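Long-range contacts in ABC-type metal ion transport system, periplasmic component (Vibrio vulnificus, PDB 3K2D), which binds methionine between its two lobes and probably serves as the substrate-binding lipoprotein of an ABC transporter, besides activating Toll-like receptor 2: residues Q127-L132 with N148-T153; K7-V12 with E37-T42; D104-A109 with D168-I173. The protein carries 4 engineered substitutions. All coordinates share one frame; numbering follows the deposited sequence.

How the contacts relate
From the N terminus, contact 2 closes first: residues 7-12 meet 37-42 across the loop that contains helix 16-32, in the sheet of one lobe. Contact 3 opens next with 104-109 and closes at 168-173 in the sheet of the other lobe, and contact 1 (127-132 with 148-153) is nested within that loop, joining the end of helix 114-126 and strand 131-132 to the loop before strand 153-157. Contacts 1 and 3 touch, their centres about 11 Å apart: the backbone of K150 meets that of G105, T153 meets I108, and I152 packs on V106 and I108. Contact 2 lies on the opposite side of the chain's centre, about 34 Å from contact 3 between centres.

Contact 1 (Q127-L132 with N148-T153); sequences QGLIKL and NPKNIT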
ATOM      1  N   GLN A 127      17.865   7.952   5.091  1.00 23.52           N
ATOM      2  CA  GLN A 127      18.475   7.416   6.294  1.00 24.12           C
ATOM      3  C   GLN A 127      19.991   7.519   6.192  1.00 24.46           C
ATOM      4  O   GLN A 127      20.713   7.228   7.141  1.00 26.35           O
ATOM      5  CB  GLN A 127      18.057   5.957   6.471  1.00 23.77           C
ATOM      6  CG  GLN A 127      17.035   5.737   7.567  1.00 25.87           C
ATOM      7  CD  GLN A 127      15.966   6.811   7.610  1.00 24.94           C
ATOM      8  OE1 GLN A 127      15.224   7.000   6.649  1.00 26.85           O
ATOM      9  NE2 GLN A 127      15.882   7.517   8.730  1.00 21.85           N
ATOM     10  N   GLY A 128      20.466   7.937   5.026  1.00 24.42           N
ATOM     11  CA  GLY A 128      21.892   8.066   4.819  1.00 23.88           C
ATOM     12  C   GLY A 128      22.567   6.731   4.569  1.00 24.70           C
ATOM     13  O   GLY A 128      23.793   6.641   4.624  1.00 26.66           O
ATOM     14  N   LEU A 129      21.781   5.694   4.300  1.00 23.99           N
ATOM     15  CA  LEU A 129      22.344   4.372   4.051  1.00 24.12           C
ATOM     16  C   LEU A 129      22.909   4.287   2.645  1.00 23.97           C
ATOM     17  O   LEU A 129      23.834   3.525   2.381  1.00 24.07           O
ATOM     18  CB  LEU A 129      21.279   3.293   4.234  1.00 25.47           C
ATOM     19  CG  LEU A 129      20.813   3.033   5.664  1.00 28.15           C
ATOM     20  CD1 LEU A 129      19.620   2.096   5.633  1.00 28.55           C
ATOM     21  CD2 LEU A 129      21.955   2.428   6.486  1.00 28.51           C
ATOM     22  N   ILE A 130      22.338   5.070   1.739  1.00 24.07           N
ATOM     23  CA  ILE A 130      22.792   5.087   0.352  1.00 23.13           C
ATOM     24  C   ILE A 130      22.499   6.443  -0.260  1.00 23.19           C
ATOM     25  O   ILE A 130      21.764   7.247   0.308  1.00 23.30           O
ATOM     26  CB  ILE A 130      22.056   4.048  -0.512  1.00 22.37           C
ATOM     27  CG1 ILE A 130      20.567   4.394  -0.567  1.00 22.15           C
ATOM     28  CG2 ILE A 130      22.273   2.654   0.037  1.00 20.17           C
ATOM     29  CD1 ILE A 130      19.938   4.153  -1.914  1.00 23.46           C
ATOM     30  N   LYS A 131      23.082   6.698  -1.420  1.00 23.94           N
ATOM     31  CA  LYS A 131      22.830   7.948  -2.110  1.00 26.25           C
ATOM     32  C   LYS A 131      22.418   7.593  -3.536  1.00 26.44           C
ATOM     33  O   LYS A 131      22.967   6.658  -4.125  1.00 27.03           O
ATOM     34  CB  LYS A 131      24.079   8.835  -2.107  1.00 28.53           C
ATOM     35  CG  LYS A 131      23.785  10.234  -2.607  1.00 34.11           C
ATOM     36  CD  LYS A 131      25.008  11.135  -2.649  1.00 38.01           C
ATOM     37  CE  LYS A 131      24.652  12.477  -3.318  1.00 40.45           C
ATOM     38  NZ  LYS A 131      24.091  12.308  -4.708  1.00 40.08           N
ATOM     39  N   LEU A 132      21.433   8.313  -4.074  1.00 25.34           N
ATOM     40  CA  LEU A 132      20.946   8.065  -5.435  1.00 24.95           C
ATOM     41  C   LEU A 132      21.343   9.210  -6.356  1.00 25.97           C
ATOM     42  O   LEU A 132      21.588  10.322  -5.893  1.00 26.95           O
ATOM     43  CB  LEU A 132      19.426   7.920  -5.428  1.00 21.26           C
ATOM     44  CG  LEU A 132      18.923   6.757  -4.574  1.00 23.13           C
ATOM     45  CD1 LEU A 132      17.441   6.925  -4.284  1.00 22.55           C
ATOM     46  CD2 LEU A 132      19.198   5.438  -5.290  1.00 21.84           C
ATOM     47  N   ASN A 148      27.294   3.793  -1.504  1.00 22.22           N
ATOM     48  CA  ASN A 148      26.862   2.703  -0.636  1.00 20.94           C
ATOM     49  C   ASN A 148      27.965   2.444   0.391  1.00 22.18           C
ATOM     50  O   ASN A 148      28.658   1.429   0.336  1.00 22.18           O
ATOM     51  CB  ASN A 148      26.630   1.454  -1.492  1.00 19.16           C
ATOM     52  CG  ASN A 148      26.102   0.282  -0.699  1.00 19.82           C
ATOM     53  OD1 ASN A 148      25.827   0.391   0.500  1.00 20.16           O
ATOM     54  ND2 ASN A 148      25.947  -0.854  -1.369  1.00 18.35           N
ATOM     55  N   PRO A 149      28.130   3.365   1.349  1.00 22.97           N
ATOM     56  CA  PRO A 149      29.134   3.306   2.420  1.00 23.23           C
ATOM     57  C   PRO A 149      29.215   2.020   3.258  1.00 22.49           C
ATOM     58  O   PRO A 149      30.309   1.541   3.538  1.00 21.69           O
ATOM     59  CB  PRO A 149      28.803   4.539   3.263  1.00 21.19           C
ATOM     60  CG  PRO A 149      27.327   4.692   3.053  1.00 23.12           C
ATOM     61  CD  PRO A 149      27.205   4.489   1.573  1.00 22.59           C
ATOM     62  N   LYS A 150      28.077   1.461   3.656  1.00 22.79           N
ATOM     63  CA  LYS A 150      28.078   0.238   4.465  1.00 22.19           C
ATOM     64  C   LYS A 150      28.093  -1.052   3.645  1.00 21.38           C
ATOM     65  O   LYS A 150      27.951  -2.148   4.187  1.00 19.65           O
ATOM     66  CB  LYS A 150      26.876   0.230   5.420  1.00 22.61           C
ATOM     67  CG  LYS A 150      27.013   1.200   6.588  1.00 23.43           C
ATOM     68  CD  LYS A 150      25.786   1.192   7.493  1.00 24.46           C
ATOM     69  CE  LYS A 150      26.042   1.996   8.772  1.00 25.37           C
ATOM     70  NZ  LYS A 150      27.210   1.461   9.560  1.00 25.95           N
ATOM     71  N   ASN A 151      28.281  -0.914   2.337  1.00 21.78           N
ATOM     72  CA  ASN A 151      28.316  -2.058   1.434  1.00 21.45           C
ATOM     73  C   ASN A 151      27.059  -2.911   1.575  1.00 21.11           C
ATOM     74  O   ASN A 151      27.128  -4.134   1.691  1.00 22.12           O
ATOM     75  CB  ASN A 151      29.553  -2.922   1.704  1.00 21.15           C
ATOM     76  CG  ASN A 151      30.849  -2.124   1.675  1.00 22.91           C
ATOM     77  OD1 ASN A 151      31.014  -1.200   0.868  1.00 21.17           O
ATOM     78  ND2 ASN A 151      31.785  -2.489   2.555  1.00 23.03           N
ATOM     79  N   ILE A 152      25.906  -2.261   1.556  1.00 20.60           N
ATOM     80  CA  ILE A 152      24.645  -2.966   1.692  1.00 21.96           C
ATOM     81  C   ILE A 152      24.253  -3.719   0.417  1.00 21.42           C
ATOM     82  O   ILE A 152      24.655  -3.358  -0.691  1.00 19.85           O
ATOM     83  CB  ILE A 152      23.501  -1.981   2.040  1.00 23.84           C
ATOM     84  CG1 ILE A 152      23.865  -1.169   3.281  1.00 26.79           C
ATOM     85  CG2 ILE A 152      22.220  -2.745   2.311  1.00 26.77           C
ATOM     86  CD1 ILE A 152      22.805  -0.150   3.682  1.00 28.90           C
ATOM     87  N   THR A 153      23.483  -4.785   0.588  1.00 20.92           N
ATOM     88  CA  THR A 153      22.989  -5.539  -0.550  1.00 20.68           C
ATOM     89  C   THR A 153      21.478  -5.428  -0.490  1.00 19.21           C
ATOM     90  O   THR A 153      20.857  -5.857   0.473  1.00 18.58           O
ATOM     91  CB  THR A 153      23.386  -7.022  -0.496  1.00 21.86           C
ATOM     92  OG1 THR A 153      24.763  -7.168  -0.870  1.00 22.72           O
ATOM     93  CG2 THR A 153      22.529  -7.826  -1.455  1.00 22.57           C
TER
HETATM   94  O   HOH W   1      25.673   1.793   3.045  1.00 11.81           O
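L129 and I152 meet with their side chains crossing at about a right angle. The CD1 tip of I152 lies across the L129 chain, 3.8 Å from L129 CB and 3.9 Å from L129 CD2. That CD2 branch also meets the methylene chain of K150, with K150 CD at 4.1 Å, before the lysine runs on to give its NZ to the carbonyl of L102. P149 lays its CD and CG against the backbone, P149 CD being 3.6 Å from L129 O.

A water bridges the segments. It accepts a hydrogen bond from K150 N and donates to both L129 O and N148 OD1, so that the carbonyl of L129 is tied to the opposite loop without touching a donor of it. N148 itself is gripped at both ends of its amide. With CG anti to the backbone N (chi1 -177°), OD1 takes the N-H of I152 at 2.9 Å, tilted from the carbonyl plane, while ND2 gives a bond to I152 O, also at 2.9 Å, almost within its own amide plane and on a lone pair of the acceptor. These bonds fold residues 148-152 around a type I turn, closed by N151 N to N148 O at 3.1 Å.

Behind L129, G128 takes positive phi in the Schellman motif that ends helix 114-126. L124 of that helix touches both L129 and I130, and I108 of strand 107-111 touches L129 and I152. Cohesion between the two segments therefore rests on apolar packing and one shared water, while the direct polar bonds of N148 are spent shaping its own turn.

Contact 2 (K7-V12 with E37-T42); sequences KVKVGV and ELVTFT
K9 to V12 pair with E37 to T40 in parallel register, as the neighbouring strands of a beta-alpha-beta unit whose helix, 16-32, makes the crossover connection. The short strand axes run 4.7 Å apart, with 30° between their directions.

Five backbone hydrogen bonds join the strands. V8 O, V10 O and V12 O receive the amides of E37, V39 and F41, while V10 N and V12 N turn to E37 O and V39 O. The V39 N to V10 O bond measures 2.8 Å. CA-H...O contacts supplement this ladder, among them G11 CA to V39 O at 3.3 Å. From its other edge G11 bonds to M58 and A60, placing strand 8-13 between 36-41 and 58-63.

Apolar contacts carry the face of V10, L38, V12 and T40, where V12, L38 and T40 touch A18, A21 and E22 of helix 16-32, and V10 packs on M58. There L38 CD1 reaches V10 CB at 4.2 Å, and the methyls V12 CG2 and T40 CG2 approach obliquely to 4.1 Å.

K9, E37 and V39 share the other face, V39 setting its CG2 near K9 CB. K9 and E37 extend side by side, pointing the same way, and OE2 of E37 lies along the lysine methylenes, 3.3 Å from K9 CE. The charged K9 NZ stays 4.5 Å from E37 OE2, beyond a salt bridge, so any attraction is probably modest.

At the far end F41 places its CG anti to its carbonyl carbon (chi1 -69°). This brings the ring against strand 8-13, CE1 meeting G11 CA, where glycine has no side chain; V12 O lies in the ring plane at its edge, 3.7 Å from F41 CD1.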
ATOM      1  N   LYS A   7     -25.885  -5.888  -5.086  1.00 33.08           N
ATOM      2  CA  LYS A   7     -24.671  -5.437  -4.417  1.00 32.20           C
ATOM      3  C   LYS A   7     -23.560  -4.962  -5.342  1.00 30.38           C
ATOM      4  O   LYS A   7     -23.589  -5.196  -6.546  1.00 32.70           O
ATOM      5  CB  LYS A   7     -24.144  -6.544  -3.501  1.00 32.53           C
ATOM      6  CG  LYS A   7     -25.136  -6.930  -2.417  1.00 35.12           C
ATOM      7  CD  LYS A   7     -24.508  -7.779  -1.320  1.00 35.83           C
ATOM      8  CE  LYS A   7     -25.550  -8.175  -0.282  1.00 37.01           C
ATOM      9  NZ  LYS A   7     -24.943  -8.828   0.912  1.00 38.47           N
ATOM     10  N   VAL A   8     -22.586  -4.270  -4.770  1.00 26.63           N
ATOM     11  CA  VAL A   8     -21.462  -3.769  -5.540  1.00 24.90           C
ATOM     12  C   VAL A   8     -20.201  -4.384  -4.936  1.00 23.98           C
ATOM     13  O   VAL A   8     -20.024  -4.383  -3.717  1.00 24.04           O
ATOM     14  CB  VAL A   8     -21.401  -2.214  -5.495  1.00 23.30           C
ATOM     15  CG1 VAL A   8     -21.224  -1.732  -4.078  1.00 25.27           C
ATOM     16  CG2 VAL A   8     -20.282  -1.714  -6.355  1.00 23.28           C
ATOM     17  N   LYS A   9     -19.343  -4.931  -5.793  1.00 22.62           N
ATOM     18  CA  LYS A   9     -18.118  -5.571  -5.343  1.00 22.07           C
ATOM     19  C   LYS A   9     -16.932  -4.628  -5.251  1.00 22.27           C
ATOM     20  O   LYS A   9     -16.510  -4.052  -6.254  1.00 21.72           O
ATOM     21  CB  LYS A   9     -17.764  -6.732  -6.267  1.00 22.93           C
ATOM     22  CG  LYS A   9     -18.671  -7.922  -6.113  1.00 26.07           C
ATOM     23  CD  LYS A   9     -18.371  -9.007  -7.128  1.00 27.80           C
ATOM     24  CE  LYS A   9     -19.373 -10.142  -6.969  1.00 30.72           C
ATOM     25  NZ  LYS A   9     -19.430 -11.036  -8.164  1.00 35.47           N
ATOM     26  N   VAL A  10     -16.399  -4.485  -4.041  1.00 20.32           N
ATOM     27  CA  VAL A  10     -15.244  -3.632  -3.796  1.00 18.94           C
ATOM     28  C   VAL A  10     -14.053  -4.529  -3.470  1.00 18.70           C
ATOM     29  O   VAL A  10     -14.145  -5.414  -2.615  1.00 17.03           O
ATOM     30  CB  VAL A  10     -15.477  -2.669  -2.597  1.00 19.00           C
ATOM     31  CG1 VAL A  10     -14.237  -1.827  -2.356  1.00 15.59           C
ATOM     32  CG2 VAL A  10     -16.675  -1.765  -2.868  1.00 19.53           C
ATOM     33  N   GLY A  11     -12.941  -4.302  -4.166  1.00 17.97           N
ATOM     34  CA  GLY A  11     -11.742  -5.087  -3.932  1.00 16.16           C
ATOM     35  C   GLY A  11     -10.823  -4.413  -2.926  1.00 15.65           C
ATOM     36  O   GLY A  11     -10.535  -3.221  -3.036  1.00 14.43           O
ATOM     37  N   VAL A  12     -10.372  -5.177  -1.936  1.00 14.26           N
ATOM     38  CA  VAL A  12      -9.492  -4.641  -0.910  1.00 12.77           C
ATOM     39  C   VAL A  12      -8.435  -5.672  -0.527  1.00 13.55           C
ATOM     40  O   VAL A  12      -8.469  -6.815  -0.981  1.00 15.55           O
ATOM     41  CB  VAL A  12     -10.301  -4.236   0.348  1.00 13.72           C
ATOM     42  CG1 VAL A  12     -11.409  -3.250  -0.033  1.00 11.02           C
ATOM     43  CG2 VAL A  12     -10.891  -5.472   1.013  1.00 11.20           C
ATOM     44  N   GLU A  37     -20.192  -5.507  -0.897  1.00 25.09           N
ATOM     45  CA  GLU A  37     -19.615  -6.818  -0.675  1.00 25.12           C
ATOM     46  C   GLU A  37     -18.111  -6.690  -0.844  1.00 23.43           C
ATOM     47  O   GLU A  37     -17.620  -6.396  -1.930  1.00 22.75           O
ATOM     48  CB  GLU A  37     -20.157  -7.841  -1.671  1.00 25.49           C
ATOM     49  CG  GLU A  37     -19.247  -9.037  -1.831  1.00 28.74           C
ATOM     50  CD  GLU A  37     -19.932 -10.211  -2.479  1.00 31.99           C
ATOM     51  OE1 GLU A  37     -20.770 -10.854  -1.802  1.00 35.65           O
ATOM     52  OE2 GLU A  37     -19.640 -10.487  -3.661  1.00 32.19           O
ATOM     53  N   LEU A  38     -17.385  -6.892   0.245  1.00 22.05           N
ATOM     54  CA  LEU A  38     -15.942  -6.807   0.208  1.00 19.58           C
ATOM     55  C   LEU A  38     -15.356  -8.051  -0.425  1.00 18.36           C
ATOM     56  O   LEU A  38     -15.818  -9.157  -0.170  1.00 19.18           O
ATOM     57  CB  LEU A  38     -15.382  -6.644   1.620  1.00 18.77           C
ATOM     58  CG  LEU A  38     -15.253  -5.235   2.201  1.00 19.81           C
ATOM     59  CD1 LEU A  38     -15.864  -4.196   1.284  1.00 17.09           C
ATOM     60  CD2 LEU A  38     -15.909  -5.213   3.563  1.00 21.23           C
ATOM     61  N   VAL A  39     -14.350  -7.850  -1.269  1.00 16.69           N
ATOM     62  CA  VAL A  39     -13.648  -8.940  -1.926  1.00 15.58           C
ATOM     63  C   VAL A  39     -12.173  -8.721  -1.593  1.00 15.26           C
ATOM     64  O   VAL A  39     -11.526  -7.800  -2.104  1.00 14.74           O
ATOM     65  CB  VAL A  39     -13.861  -8.921  -3.462  1.00 15.69           C
ATOM     66  CG1 VAL A  39     -13.097 -10.071  -4.109  1.00 14.61           C
ATOM     67  CG2 VAL A  39     -15.341  -9.044  -3.782  1.00 13.70           C
ATOM     68  N   THR A  40     -11.645  -9.571  -0.720  1.00 15.03           N
ATOM     69  CA  THR A  40     -10.259  -9.453  -0.287  1.00 15.15           C
ATOM     70  C   THR A  40      -9.265 -10.122  -1.224  1.00 16.02           C
ATOM     71  O   THR A  40      -9.549 -11.160  -1.820  1.00 17.25           O
ATOM     72  CB  THR A  40     -10.083 -10.049   1.108  1.00 15.39           C
ATOM     73  OG1 THR A  40     -10.369 -11.452   1.054  1.00 16.65           O
ATOM     74  CG2 THR A  40     -11.038  -9.373   2.104  1.00 12.72           C
ATOM     75  N   PHE A  41      -8.096  -9.505  -1.350  1.00 15.40           N
ATOM     76  CA  PHE A  41      -7.027 -10.019  -2.195  1.00 16.96           C
ATOM     77  C   PHE A  41      -5.734 -10.050  -1.392  1.00 18.61           C
ATOM     78  O   PHE A  41      -5.572  -9.289  -0.436  1.00 19.37           O
ATOM     79  CB  PHE A  41      -6.832  -9.120  -3.419  1.00 16.92           C
ATOM     80  CG  PHE A  41      -7.961  -9.174  -4.400  1.00 15.26           C
ATOM     81  CD1 PHE A  41      -9.123  -8.438  -4.189  1.00 13.46           C
ATOM     82  CD2 PHE A  41      -7.873  -9.980  -5.531  1.00 13.32           C
ATOM     83  CE1 PHE A  41     -10.178  -8.505  -5.090  1.00 13.30           C
ATOM     84  CE2 PHE A  41      -8.928 -10.053  -6.436  1.00 13.80           C
ATOM     85  CZ  PHE A  41     -10.082  -9.314  -6.215  1.00 11.60           C
ATOM     86  N   THR A  42      -4.805 -10.917  -1.785  1.00 18.85           N
ATOM     87  CA  THR A  42      -3.532 -11.015  -1.076  1.00 19.09           C
ATOM     88  C   THR A  42      -2.340 -10.537  -1.904  1.00 20.10           C
ATOM     89  O   THR A  42      -1.237 -10.410  -1.381  1.00 21.90           O
ATOM     90  CB  THR A  42      -3.250 -12.458  -0.631  1.00 18.65           C
ATOM     91  OG1 THR A  42      -3.284 -13.321  -1.774  1.00 17.67           O
ATOM     92  CG2 THR A  42      -4.279 -12.920   0.396  1.00 15.75           C
TER

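Contact 3 (D104-A109 with D168-I173); sequences DGVRIA and DVALSI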
ATOM      1  N   ASP A 104      28.395  -3.595   8.501  1.00 27.02           N
ATOM      2  CA  ASP A 104      28.728  -3.464   7.099  1.00 26.75           C
ATOM      3  C   ASP A 104      28.371  -4.740   6.355  1.00 25.60           C
ATOM      4  O   ASP A 104      28.458  -5.837   6.908  1.00 24.80           O
ATOM      5  CB  ASP A 104      30.217  -3.179   6.947  1.00 29.19           C
ATOM      6  CG  ASP A 104      30.539  -1.718   7.098  1.00 33.33           C
ATOM      7  OD1 ASP A 104      29.777  -1.013   7.793  1.00 37.65           O
ATOM      8  OD2 ASP A 104      31.555  -1.274   6.528  1.00 38.06           O
ATOM      9  N   GLY A 105      27.959  -4.587   5.102  1.00 24.07           N
ATOM     10  CA  GLY A 105      27.614  -5.735   4.293  1.00 21.40           C
ATOM     11  C   GLY A 105      26.298  -6.395   4.636  1.00 22.54           C
ATOM     12  O   GLY A 105      26.071  -7.538   4.248  1.00 23.91           O
ATOM     13  N   VAL A 106      25.417  -5.705   5.354  1.00 22.15           N
ATOM     14  CA  VAL A 106      24.134  -6.319   5.695  1.00 20.88           C
ATOM     15  C   VAL A 106      23.206  -6.359   4.491  1.00 21.31           C
ATOM     16  O   VAL A 106      23.408  -5.663   3.488  1.00 20.47           O
ATOM     17  CB  VAL A 106      23.385  -5.571   6.836  1.00 19.73           C
ATOM     18  CG1 VAL A 106      24.155  -5.678   8.135  1.00 17.81           C
ATOM     19  CG2 VAL A 106      23.168  -4.118   6.452  1.00 19.35           C
ATOM     20  N   ARG A 107      22.177  -7.188   4.622  1.00 22.59           N
ATOM     21  CA  ARG A 107      21.163  -7.373   3.597  1.00 20.67           C
ATOM     22  C   ARG A 107      19.937  -6.571   4.027  1.00 18.41           C
ATOM     23  O   ARG A 107      19.522  -6.635   5.178  1.00 17.99           O
ATOM     24  CB  ARG A 107      20.810  -8.864   3.487  1.00 23.05           C
ATOM     25  CG  ARG A 107      21.076  -9.499   2.126  1.00 26.85           C
ATOM     26  CD  ARG A 107      21.789 -10.857   2.244  1.00 29.42           C
ATOM     27  NE  ARG A 107      21.038 -11.833   3.029  1.00 36.46           N
ATOM     28  CZ  ARG A 107      20.081 -12.624   2.545  1.00 40.02           C
ATOM     29  NH1 ARG A 107      19.749 -12.572   1.261  1.00 41.42           N
ATOM     30  NH2 ARG A 107      19.438 -13.459   3.356  1.00 40.34           N
ATOM     31  N   ILE A 108      19.380  -5.796   3.106  1.00 17.85           N
ATOM     32  CA  ILE A 108      18.181  -5.011   3.385  1.00 17.34           C
ATOM     33  C   ILE A 108      17.120  -5.407   2.366  1.00 18.06           C
ATOM     34  O   ILE A 108      17.314  -5.252   1.158  1.00 18.62           O
ATOM     35  CB  ILE A 108      18.451  -3.483   3.282  1.00 16.16           C
ATOM     36  CG1 ILE A 108      19.339  -3.036   4.448  1.00 15.32           C
ATOM     37  CG2 ILE A 108      17.140  -2.720   3.272  1.00 12.74           C
ATOM     38  CD1 ILE A 108      19.564  -1.545   4.532  1.00 17.06           C
ATOM     39  N   ALA A 109      16.002  -5.928   2.856  1.00 17.25           N
ATOM     40  CA  ALA A 109      14.919  -6.353   1.975  1.00 17.61           C
ATOM     41  C   ALA A 109      13.938  -5.214   1.669  1.00 17.99           C
ATOM     42  O   ALA A 109      13.603  -4.417   2.548  1.00 19.04           O
ATOM     43  CB  ALA A 109      14.182  -7.531   2.597  1.00 16.32           C
ATOM     44  N   ASP A 168      15.543 -13.292   7.769  1.00 30.06           N
ATOM     45  CA  ASP A 168      16.686 -13.592   6.918  1.00 29.88           C
ATOM     46  C   ASP A 168      17.600 -12.420   6.614  1.00 29.14           C
ATOM     47  O   ASP A 168      18.730 -12.618   6.170  1.00 30.16           O
ATOM     48  CB  ASP A 168      16.189 -14.184   5.606  1.00 31.44           C
ATOM     49  CG  ASP A 168      15.231 -15.328   5.824  1.00 34.58           C
ATOM     50  OD1 ASP A 168      15.675 -16.388   6.314  1.00 35.69           O
ATOM     51  OD2 ASP A 168      14.029 -15.165   5.521  1.00 37.88           O
ATOM     52  N   VAL A 169      17.120 -11.203   6.839  1.00 26.65           N
ATOM     53  CA  VAL A 169      17.932 -10.030   6.566  1.00 24.86           C
ATOM     54  C   VAL A 169      18.074  -9.162   7.795  1.00 23.83           C
ATOM     55  O   VAL A 169      17.419  -9.397   8.808  1.00 23.71           O
ATOM     56  CB  VAL A 169      17.329  -9.187   5.431  1.00 25.80           C
ATOM     57  CG1 VAL A 169      17.221 -10.027   4.170  1.00 23.88           C
ATOM     58  CG2 VAL A 169      15.966  -8.653   5.848  1.00 24.81           C
ATOM     59  N   ALA A 170      18.928  -8.151   7.702  1.00 22.00           N
ATOM     60  CA  ALA A 170      19.154  -7.257   8.825  1.00 21.90           C
ATOM     61  C   ALA A 170      17.993  -6.292   9.028  1.00 22.83           C
ATOM     62  O   ALA A 170      17.695  -5.887  10.158  1.00 22.70           O
ATOM     63  CB  ALA A 170      20.440  -6.477   8.611  1.00 20.67           C
ATOM     64  N   LEU A 171      17.326  -5.934   7.938  1.00 22.47           N
ATOM     65  CA  LEU A 171      16.226  -4.987   8.024  1.00 22.16           C
ATOM     66  C   LEU A 171      15.377  -5.002   6.752  1.00 20.06           C
ATOM     67  O   LEU A 171      15.895  -5.174   5.653  1.00 20.24           O
ATOM     68  CB  LEU A 171      16.815  -3.593   8.292  1.00 23.39           C
ATOM     69  CG  LEU A 171      15.914  -2.370   8.462  1.00 26.23           C
ATOM     70  CD1 LEU A 171      16.592  -1.385   9.398  1.00 26.32           C
ATOM     71  CD2 LEU A 171      15.626  -1.735   7.098  1.00 24.81           C
ATOM     72  N   SER A 172      14.071  -4.820   6.910  1.00 19.13           N
ATOM     73  CA  SER A 172      13.156  -4.835   5.775  1.00 17.75           C
ATOM     74  C   SER A 172      12.159  -3.695   5.781  1.00 16.80           C
ATOM     75  O   SER A 172      11.559  -3.386   6.806  1.00 15.80           O
ATOM     76  CB  SER A 172      12.357  -6.138   5.751  1.00 18.73           C
ATOM     77  OG  SER A 172      13.196  -7.273   5.766  1.00 22.90           O
ATOM     78  N   ILE A 173      11.984  -3.074   4.620  1.00 17.09           N
ATOM     79  CA  ILE A 173      11.011  -2.004   4.461  1.00 16.02           C
ATOM     80  C   ILE A 173       9.755  -2.739   4.000  1.00 17.22           C
ATOM     81  O   ILE A 173       9.731  -3.331   2.922  1.00 18.81           O
ATOM     82  CB  ILE A 173      11.492  -0.972   3.417  1.00 15.06           C
ATOM     83  CG1 ILE A 173      12.658  -0.170   4.020  1.00 13.57           C
ATOM     84  CG2 ILE A 173      10.345  -0.048   3.012  1.00 11.91           C
ATOM     85  CD1 ILE A 173      13.302   0.821   3.070  1.00 15.51           C
TER
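V169 reaches across to A109 and R107 at the apolar centre of this pairing, one methyl for each. Its CG2 lies 3.9 Å from A109 CB, while CG1, anti to the valine carbonyl carbon (chi1 -59°), comes 3.8 Å from R107 CB. On the I108 side V106 meets A170, CB to CB, at 3.6 Å. I108 and L171 share one face of the sheet and approach through I108 CG2 and L171 CD2; L124 of helix 114-126 covers I108 there and also touches I173. On the other face A109 and S172 sit together against helix 162-165, where the hydroxyl of S172 is hydrogen-bonded to that of S165.

The backbones form a parallel ladder with one irregular step. A109 N bonds to L171 O, and I173 N returns to A109 O. At the start, however, R107 O is taken by the amide of A170 at 3.0 Å, one residue earlier than the I108-L171 pairing would require, because A170 has helical backbone angles and turns the chain into the strand.

Toward the polar edge the R107 chain bends at chi2 and chi3 and folds over V169, crossing it at about a right angle. V169 CG1 lies 4.1 Å above the guanidinium plane, over its centre, so a methyl lies over one face of the charged group. The guanidinium then reaches the backbone: R107 NH2 gives a weak bond to D168 O at 3.0 Å, with an N-H...O angle of 133°. The D168 carboxylate instead has a long, weak pairing with R164.

The strand order 153-157, 107-111, 171-174 is consistent with the 2-1-3-n-4 topology of type II periplasmic binding proteins, and the side chain of I173 lies about 8 Å from the bound methionine.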